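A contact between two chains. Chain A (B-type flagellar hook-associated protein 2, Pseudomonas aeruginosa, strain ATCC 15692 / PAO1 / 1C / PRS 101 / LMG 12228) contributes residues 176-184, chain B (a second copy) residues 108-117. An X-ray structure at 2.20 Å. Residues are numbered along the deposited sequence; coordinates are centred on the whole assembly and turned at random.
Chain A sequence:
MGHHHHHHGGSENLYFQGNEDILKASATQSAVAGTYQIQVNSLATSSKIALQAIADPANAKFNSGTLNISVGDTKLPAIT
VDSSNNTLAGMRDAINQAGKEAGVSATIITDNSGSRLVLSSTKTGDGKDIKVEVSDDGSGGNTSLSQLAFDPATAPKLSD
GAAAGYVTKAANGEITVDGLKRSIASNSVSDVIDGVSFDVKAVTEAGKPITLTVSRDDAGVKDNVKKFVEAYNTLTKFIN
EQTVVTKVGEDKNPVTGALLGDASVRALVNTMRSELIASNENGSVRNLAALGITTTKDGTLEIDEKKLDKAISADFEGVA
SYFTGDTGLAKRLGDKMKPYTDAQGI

Chain A, residues 176-184: TVDGLKRSI
Chain B (108-117) IITDNSGSRL

A single asparagine at the tip of a chain B hairpin clasps the backbone of chain A on both sides of A:Arg182. B:Asn112 N donates to A:Lys181 O (2.8 Å), while its side chain, m at chi1 with chi2 -23°, returns OD1 to A:Ser183 N at 2.6 Å and a nearly linear 174°. The result resembles a short piece of sheet in which a side-chain amide replaces the backbone acceptor. B:Asn112 itself has left the extended conformation (phi/psi -78/-8), and the strands cross rather than align: 180-184 and 108-111 run at 62° between their N-to-C directions, 6.3 Å apart at closest approach, with A:Arg182 and B:Asp111 in register (CA to CA 4.4 Å).

A:Arg182 (t, p, then chi3 132° between wells, chi4 80°) adds a weak hydrogen bond from NE to B:Thr110 O, 3.3 Å, with the carbonyl at the edge of the guanidinium. Its NH1 folds back to A:Ser183 O at 3.2 Å.

Beside these polar links lies a small apolar cluster. A type I' turn from A:Val177 to A:Leu180 (56/32 at A:Asp178, 104/-18 at A:Gly179) closes the chain A hairpin, with A:Leu180 N to A:Val177 O at 3.1 Å. Both end residues point toward chain B: A:Val177 CG1 (chi1 t) lies 4.2 Å from B:Ile109 CD1 (m, t), and A:Leu180 CD1 (m, t) 4.4 Å from B:Ile109 CG2.

A:Leu180 CD1 also covers one face of the B:Arg116 guanidinium, 3.4 Å from NE, which is buried here without a partner. B:Arg116 (p, t, p, chi4 -155°) is held by a salt bridge from NH2 to B:Asp111 OD2, 2.7 Å, across its own hairpin, where B:Ile109 N to B:Arg116 O and B:Arg116 N to B:Ile109 O are both 3.1 Å. B:Asp111, p at chi1, thus keeps its charge paired within chain B while its CB packs 3.2 Å from A:Lys181 O.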

ATOM      1  N   THR A 176     -10.408 -54.248   1.756  1.00 79.65           N
ATOM      2  CA  THR A 176     -10.253 -55.053   0.557  1.00 75.07           C
ATOM      3  C   THR A 176      -9.319 -54.319  -0.392  1.00 75.03           C
ATOM      4  O   THR A 176      -9.417 -53.107  -0.554  1.00 72.88           O
ATOM      5  CB  THR A 176     -11.602 -55.343  -0.148  1.00 77.18           C
ATOM      6  OG1 THR A 176     -12.075 -54.159  -0.801  1.00 83.84           O
ATOM      7  CG2 THR A 176     -12.654 -55.830   0.838  1.00 76.73           C
ATOM      8  N   VAL A 177      -8.403 -55.054  -1.006  1.00 84.16           N
ATOM      9  CA  VAL A 177      -7.497 -54.472  -1.984  1.00 83.36           C
ATOM     10  C   VAL A 177      -7.666 -55.221  -3.294  1.00 83.85           C
ATOM     11  O   VAL A 177      -7.270 -56.380  -3.412  1.00 92.69           O
ATOM     12  CB  VAL A 177      -6.027 -54.537  -1.529  1.00 72.42           C
ATOM     13  CG1 VAL A 177      -5.115 -53.973  -2.611  1.00 70.33           C
ATOM     14  CG2 VAL A 177      -5.843 -53.783  -0.214  1.00 76.61           C
ATOM     15  N   ASP A 178      -8.258 -54.543  -4.273  1.00 76.34           N
ATOM     16  CA  ASP A 178      -8.576 -55.137  -5.566  1.00 74.42           C
ATOM     17  C   ASP A 178      -9.435 -56.391  -5.429  1.00 73.08           C
ATOM     18  O   ASP A 178      -9.329 -57.313  -6.229  1.00 75.08           O
ATOM     19  CB  ASP A 178      -7.290 -55.459  -6.328  1.00 62.75           C
ATOM     20  CG  ASP A 178      -6.630 -54.221  -6.885  1.00 81.64           C
ATOM     21  OD1 ASP A 178      -7.363 -53.266  -7.215  1.00 82.28           O
ATOM     22  OD2 ASP A 178      -5.385 -54.196  -6.992  1.00 90.83           O
ATOM     23  N   GLY A 179     -10.278 -56.416  -4.401  1.00 71.61           N
ATOM     24  CA  GLY A 179     -11.190 -57.525  -4.182  1.00 74.34           C
ATOM     25  C   GLY A 179     -10.759 -58.465  -3.068  1.00 79.62           C
ATOM     26  O   GLY A 179     -11.566 -59.240  -2.553  1.00 86.50           O
ATOM     27  N   LEU A 180      -9.485 -58.397  -2.690  1.00 71.71           N
ATOM     28  CA  LEU A 180      -8.954 -59.313  -1.687  1.00 71.08           C
ATOM     29  C   LEU A 180      -9.104 -58.745  -0.284  1.00 73.89           C
ATOM     30  O   LEU A 180      -8.645 -57.644   0.001  1.00 74.01           O
ATOM     31  CB  LEU A 180      -7.488 -59.621  -1.981  1.00 73.26           C
ATOM     32  CG  LEU A 180      -7.219 -60.122  -3.399  1.00 74.21           C
ATOM     33  CD1 LEU A 180      -5.739 -60.403  -3.598  1.00 70.48           C
ATOM     34  CD2 LEU A 180      -8.059 -61.359  -3.689  1.00 78.10           C
ATOM     35  N   LYS A 181      -9.734 -59.519   0.593  1.00 76.23           N
ATOM     36  CA  LYS A 181      -9.992 -59.094   1.966  1.00 75.45           C
ATOM     37  C   LYS A 181      -8.805 -59.303   2.894  1.00 62.51           C
ATOM     38  O   LYS A 181      -8.137 -60.333   2.845  1.00 62.08           O
ATOM     39  CB  LYS A 181     -11.212 -59.827   2.526  1.00 77.19           C
ATOM     40  CG  LYS A 181     -12.535 -59.317   1.990  1.00 77.24           C
ATOM     41  CD  LYS A 181     -13.706 -60.121   2.529  1.00 83.15           C
ATOM     42  CE  LYS A 181     -15.030 -59.488   2.133  1.00 92.08           C
ATOM     43  NZ  LYS A 181     -16.199 -60.212   2.703  1.00 98.58           N
ATOM     44  N   ARG A 182      -8.574 -58.320   3.757  1.00 64.00           N
ATOM     45  CA  ARG A 182      -7.551 -58.403   4.788  1.00 73.13           C
ATOM     46  C   ARG A 182      -8.126 -57.951   6.123  1.00 78.28           C
ATOM     47  O   ARG A 182      -8.520 -56.796   6.286  1.00 78.40           O
ATOM     48  CB  ARG A 182      -6.333 -57.551   4.418  1.00 76.72           C
ATOM     49  CG  ARG A 182      -5.349 -57.292   5.561  1.00 72.35           C
ATOM     50  CD  ARG A 182      -4.712 -58.575   6.086  1.00 80.11           C
ATOM     51  NE  ARG A 182      -3.259 -58.469   6.226  1.00 90.18           N
ATOM     52  CZ  ARG A 182      -2.641 -57.877   7.245  1.00 96.68           C
ATOM     53  NH1 ARG A 182      -3.346 -57.320   8.220  1.00 96.95           N
ATOM     54  NH2 ARG A 182      -1.316 -57.831   7.285  1.00103.49           N
ATOM     55  N   SER A 183      -8.189 -58.875   7.072  1.00 81.34           N
ATOM     56  CA  SER A 183      -8.594 -58.536   8.426  1.00 84.40           C
ATOM     57  C   SER A 183      -7.430 -57.831   9.105  1.00 78.05           C
ATOM     58  O   SER A 183      -6.306 -58.324   9.076  1.00 87.22           O
ATOM     59  CB  SER A 183      -9.002 -59.791   9.194  1.00 86.26           C
ATOM     60  OG  SER A 183      -9.302 -59.494  10.544  1.00 89.89           O
ATOM     61  N   ILE A 184      -7.691 -56.684   9.721  1.00 66.75           N
ATOM     62  CA  ILE A 184      -6.607 -55.913  10.314  1.00 75.27           C
ATOM     63  C   ILE A 184      -6.813 -55.740  11.818  1.00 76.44           C
ATOM     64  O   ILE A 184      -7.908 -55.421  12.274  1.00 75.60           O
ATOM     65  CB  ILE A 184      -6.471 -54.540   9.625  1.00 78.10           C
ATOM     66  CG1 ILE A 184      -7.783 -53.757   9.697  1.00 81.31           C
ATOM     67  CG2 ILE A 184      -6.081 -54.722   8.166  1.00 79.45           C
ATOM     68  CD1 ILE A 184      -7.677 -52.339   9.172  1.00 80.56           C
TER
ATOM     69  N   ILE B 108       4.062 -57.992  -3.645  1.00 80.46           N
ATOM     70  CA  ILE B 108       3.436 -58.998  -2.804  1.00 76.78           C
ATOM     71  C   ILE B 108       2.237 -58.357  -2.115  1.00 84.50           C
ATOM     72  O   ILE B 108       2.309 -57.213  -1.666  1.00 87.87           O
ATOM     73  CB  ILE B 108       4.415 -59.573  -1.749  1.00 79.46           C
ATOM     74  CG1 ILE B 108       5.724 -60.012  -2.408  1.00 79.77           C
ATOM     75  CG2 ILE B 108       3.785 -60.745  -1.005  1.00 78.52           C
ATOM     76  CD1 ILE B 108       6.638 -60.788  -1.490  1.00 83.62           C
ATOM     77  N   ILE B 109       1.136 -59.094  -2.035  1.00 89.18           N
ATOM     78  CA  ILE B 109      -0.056 -58.597  -1.364  1.00 83.70           C
ATOM     79  C   ILE B 109      -0.476 -59.605  -0.310  1.00 81.32           C
ATOM     80  O   ILE B 109      -0.626 -60.791  -0.596  1.00 81.00           O
ATOM     81  CB  ILE B 109      -1.225 -58.336  -2.344  1.00 80.70           C
ATOM     82  CG1 ILE B 109      -0.988 -57.042  -3.122  1.00 82.20           C
ATOM     83  CG2 ILE B 109      -2.548 -58.221  -1.597  1.00 71.10           C
ATOM     84  CD1 ILE B 109      -2.150 -56.650  -4.019  1.00 85.65           C
ATOM     85  N   THR B 110      -0.657 -59.120   0.913  1.00 81.89           N
ATOM     86  CA  THR B 110      -0.975 -59.982   2.040  1.00 76.52           C
ATOM     87  C   THR B 110      -2.436 -59.813   2.433  1.00 74.70           C
ATOM     88  O   THR B 110      -2.843 -58.769   2.935  1.00 71.48           O
ATOM     89  CB  THR B 110      -0.074 -59.681   3.257  1.00 79.48           C
ATOM     90  OG1 THR B 110       1.297 -59.654   2.842  1.00 80.14           O
ATOM     91  CG2 THR B 110      -0.252 -60.736   4.338  1.00 74.17           C
ATOM     92  N   ASP B 111      -3.223 -60.855   2.200  1.00 73.38           N
ATOM     93  CA  ASP B 111      -4.642 -60.826   2.525  1.00 80.99           C
ATOM     94  C   ASP B 111      -4.964 -61.906   3.555  1.00 79.28           C
ATOM     95  O   ASP B 111      -4.070 -62.400   4.242  1.00 84.26           O
ATOM     96  CB  ASP B 111      -5.494 -61.000   1.260  1.00 89.17           C
ATOM     97  CG  ASP B 111      -5.258 -62.330   0.560  1.00 82.15           C
ATOM     98  OD1 ASP B 111      -4.141 -62.878   0.660  1.00 76.60           O
ATOM     99  OD2 ASP B 111      -6.197 -62.826  -0.099  1.00 76.28           O
ATOM    100  N   ASN B 112      -6.234 -62.271   3.671  1.00 74.28           N
ATOM    101  CA  ASN B 112      -6.632 -63.262   4.667  1.00 79.51           C
ATOM    102  C   ASN B 112      -6.294 -64.677   4.223  1.00 80.61           C
ATOM    103  O   ASN B 112      -6.427 -65.629   4.993  1.00 81.81           O
ATOM    104  CB  ASN B 112      -8.126 -63.156   4.972  1.00 78.86           C
ATOM    105  CG  ASN B 112      -8.480 -61.878   5.699  1.00 80.24           C
ATOM    106  OD1 ASN B 112      -7.635 -61.268   6.354  1.00 80.88           O
ATOM    107  ND2 ASN B 112      -9.732 -61.461   5.583  1.00 81.36           N
ATOM    108  N   SER B 113      -5.852 -64.808   2.975  1.00 85.04           N
ATOM    109  CA  SER B 113      -5.498 -66.110   2.422  1.00 86.22           C
ATOM    110  C   SER B 113      -4.001 -66.360   2.540  1.00 83.72           C
ATOM    111  O   SER B 113      -3.539 -67.500   2.457  1.00 82.85           O
ATOM    112  CB  SER B 113      -5.920 -66.204   0.952  1.00 85.25           C
ATOM    113  OG  SER B 113      -7.312 -65.996   0.797  1.00 95.22           O
ATOM    114  N   GLY B 114      -3.245 -65.283   2.720  1.00 81.32           N
ATOM    115  CA  GLY B 114      -1.800 -65.365   2.795  1.00 79.21           C
ATOM    116  C   GLY B 114      -1.149 -64.236   2.020  1.00 75.30           C
ATOM    117  O   GLY B 114      -1.679 -63.128   1.949  1.00 69.97           O
ATOM    118  N   SER B 115       0.016 -64.523   1.451  1.00 75.55           N
ATOM    119  CA  SER B 115       0.704 -63.573   0.587  1.00 71.90           C
ATOM    120  C   SER B 115       0.766 -64.151  -0.825  1.00 76.95           C
ATOM    121  O   SER B 115       0.819 -65.364  -0.999  1.00 91.10           O
ATOM    122  CB  SER B 115       2.109 -63.266   1.110  1.00 69.92           C
ATOM    123  OG  SER B 115       2.067 -62.655   2.387  1.00 77.14           O
ATOM    124  N   ARG B 116       0.748 -63.286  -1.829  1.00 68.75           N
ATOM    125  CA  ARG B 116       0.744 -63.740  -3.216  1.00 68.78           C
ATOM    126  C   ARG B 116       1.510 -62.772  -4.099  1.00 70.77           C
ATOM    127  O   ARG B 116       1.707 -61.610  -3.741  1.00 78.10           O
ATOM    128  CB  ARG B 116      -0.691 -63.885  -3.730  1.00 68.54           C
ATOM    129  CG  ARG B 116      -1.369 -62.564  -4.082  1.00 63.14           C
ATOM    130  CD  ARG B 116      -2.802 -62.797  -4.534  1.00 60.93           C
ATOM    131  NE  ARG B 116      -3.649 -63.133  -3.396  1.00 62.78           N
ATOM    132  CZ  ARG B 116      -4.777 -63.828  -3.476  1.00 64.33           C
ATOM    133  NH1 ARG B 116      -5.205 -64.275  -4.649  1.00 68.27           N
ATOM    134  NH2 ARG B 116      -5.472 -64.080  -2.375  1.00 79.40           N
ATOM    135  N   LEU B 117       1.933 -63.246  -5.264  1.00 63.52           N
ATOM    136  CA  LEU B 117       2.640 -62.381  -6.197  1.00 68.64           C
ATOM    137  C   LEU B 117       1.639 -61.637  -7.066  1.00 65.46           C
ATOM    138  O   LEU B 117       0.689 -62.228  -7.573  1.00 67.42           O
ATOM    139  CB  LEU B 117       3.607 -63.190  -7.063  1.00 76.47           C
ATOM    140  CG  LEU B 117       4.868 -63.712  -6.374  1.00 72.25           C
ATOM    141  CD1 LEU B 117       5.488 -64.853  -7.167  1.00 72.66           C
ATOM    142  CD2 LEU B 117       5.869 -62.587  -6.156  1.00 76.87           C
TER